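PDB 1VK9: conserved hypothetical protein TM1506 from Thermotoga maritima, which is of unknown function but has a cytidine deaminase-like fold, is found ADP-ribosylated and binds zinc ions. Local coordinates for residues L22-K27 / S31-S36. Sequence-based numbering, arbitrary orientation.
Sequences LKIFEK and SLLAYS
Helix 22-27 runs nearly antiparallel to strand 32-35, their directions 153° apart and their axes approaching to 9.4 Å, with Phe25 and Leu33 the closest pair of CA atoms at 6.8 Å. No hydrogen bond crosses between the segments, so the 252 Å² buried there rests on side-chain packing. Phe25 contributes most. Its CG stands anti to the backbone N (chi1 -161°), which carries the ring away from the helix, roughly at right angles to its axis, toward the Ser31-Leu32 peptide. Phe25 CD1 lies 3.8 Å from Leu33 CB, which sits at the ring edge close to its plane, while the two side chains slide past each other in opposite directions. Farther out, Phe25 CE1 reaches the backbone where it enters the strand, 3.6 Å from Leu32 N and 3.7 Å from Ser31 C, both approached obliquely. Replacing Phe25 by an alanine would probably open a gap beside Leu33 CB and remove the ring's contact with the Ser31-Leu32 peptide. One residue earlier, Ile24 extends the contact along the strand: its CD1 comes obliquely to the Tyr35 ring, 3.9 Å from CE1, and the two side chains cross at about a right angle. The CG2 branch of Ile24 lies 4.3 Å from Leu33 CD2, a looser apolar contact. Leu33 and Tyr35 point toward the helix and also touch Ala21, whereas Leu32 points away. At the strand entrance Ser31 and Leu32 both face Ser43, forming a classic beta bulge, and Ser31 OG is hydrogen-bonded to Asp45 O. Helix 15-27 is joined by a short loop to strand 32-35 and packs back on it through Ile24 and Phe25; the strand pairs antiparallel with 39-43 and 65-68: a helix laid over the mixed sheet, consistent with the cytidine deaminase-like fold.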
# COMPACT_ATOMS: atom_id res chain seq x y z
N LEU A 22 11.11 3.67 9.15
CA LEU A 22 11.60 4.63 8.16
C LEU A 22 13.12 4.56 8.11
O LEU A 22 13.70 4.53 7.02
CB LEU A 22 11.12 6.06 8.47
CG LEU A 22 9.65 6.47 8.27
CD1 LEU A 22 9.34 7.81 8.95
CD2 LEU A 22 9.25 6.54 6.82
N LYS A 23 13.75 4.51 9.28
CA LYS A 23 15.21 4.31 9.40
C LYS A 23 15.69 3.07 8.64
O LYS A 23 16.75 3.11 8.03
CB LYS A 23 15.64 4.25 10.88
CG LYS A 23 15.82 5.62 11.55
CD LYS A 23 17.25 5.79 12.10
CE LYS A 23 17.30 6.33 13.55
NZ LYS A 23 16.21 5.77 14.42
N ILE A 24 14.90 1.99 8.67
CA ILE A 24 15.21 0.75 7.94
C ILE A 24 14.97 0.90 6.42
O ILE A 24 15.85 0.59 5.61
CB ILE A 24 14.45 -0.48 8.55
CG1 ILE A 24 15.06 -0.88 9.90
CG2 ILE A 24 14.45 -1.67 7.60
CD1 ILE A 24 14.26 -1.93 10.69
N PHE A 25 13.78 1.38 6.06
CA PHE A 25 13.43 1.69 4.67
C PHE A 25 14.48 2.57 3.98
O PHE A 25 14.87 2.31 2.83
CB PHE A 25 12.08 2.40 4.64
CG PHE A 25 11.40 2.37 3.29
CD1 PHE A 25 10.63 1.28 2.89
CD2 PHE A 25 11.49 3.46 2.43
CE1 PHE A 25 9.98 1.27 1.65
CE2 PHE A 25 10.85 3.46 1.19
CZ PHE A 25 10.09 2.37 0.80
N GLU A 26 14.94 3.61 4.69
CA GLU A 26 15.88 4.57 4.13
C GLU A 26 17.28 3.95 4.01
O GLU A 26 17.88 3.99 2.94
CB GLU A 26 15.87 5.90 4.93
CG GLU A 26 14.68 6.84 4.63
CD GLU A 26 14.68 8.14 5.46
OE1 GLU A 26 15.64 8.41 6.22
OE2 GLU A 26 13.70 8.92 5.34
N LYS A 27 17.76 3.32 5.09
CA LYS A 27 19.08 2.68 5.11
C LYS A 27 19.29 1.55 4.09
O LYS A 27 20.42 1.22 3.76
CB LYS A 27 19.40 2.18 6.53
CG LYS A 27 20.88 1.90 6.83
CD LYS A 27 21.05 0.77 7.86
CE LYS A 27 22.51 0.57 8.24
NZ LYS A 27 22.66 -0.13 9.55
N SER A 31 11.75 -0.65 -1.56
CA SER A 31 10.61 -0.10 -2.27
C SER A 31 9.26 -0.41 -1.60
O SER A 31 8.24 0.22 -1.90
CB SER A 31 10.64 -0.49 -3.76
OG SER A 31 10.43 -1.87 -3.96
N LEU A 32 9.30 -1.40 -0.69
CA LEU A 32 8.17 -1.84 0.13
C LEU A 32 8.67 -2.47 1.43
O LEU A 32 9.66 -3.19 1.45
CB LEU A 32 7.31 -2.85 -0.63
CG LEU A 32 6.02 -3.42 -0.03
CD1 LEU A 32 5.06 -2.33 0.41
CD2 LEU A 32 5.33 -4.33 -1.04
N LEU A 33 7.99 -2.18 2.53
CA LEU A 33 8.34 -2.75 3.82
C LEU A 33 7.07 -2.95 4.64
O LEU A 33 6.20 -2.06 4.66
CB LEU A 33 9.30 -1.82 4.56
CG LEU A 33 9.56 -2.09 6.04
CD1 LEU A 33 10.40 -3.32 6.22
CD2 LEU A 33 10.28 -0.91 6.63
N ALA A 34 6.94 -4.12 5.28
CA ALA A 34 5.94 -4.28 6.34
C ALA A 34 6.66 -4.48 7.67
O ALA A 34 7.61 -5.27 7.76
CB ALA A 34 4.99 -5.39 6.04
N TYR A 35 6.22 -3.74 8.69
CA TYR A 35 6.93 -3.65 9.97
C TYR A 35 6.02 -3.78 11.20
O TYR A 35 4.95 -3.15 11.27
CB TYR A 35 7.71 -2.34 10.01
CG TYR A 35 8.63 -2.16 11.20
CD1 TYR A 35 9.93 -2.67 11.19
CD2 TYR A 35 8.21 -1.44 12.32
CE1 TYR A 35 10.79 -2.48 12.28
CE2 TYR A 35 9.06 -1.25 13.41
CZ TYR A 35 10.35 -1.77 13.38
OH TYR A 35 11.18 -1.57 14.46
N SER A 36 6.43 -4.60 12.17
CA SER A 36 5.61 -4.83 13.36
C SER A 36 6.34 -4.54 14.66
O SER A 36 5.81 -4.72 15.74
CB SER A 36 5.10 -6.27 13.36
OG SER A 36 6.19 -7.15 13.60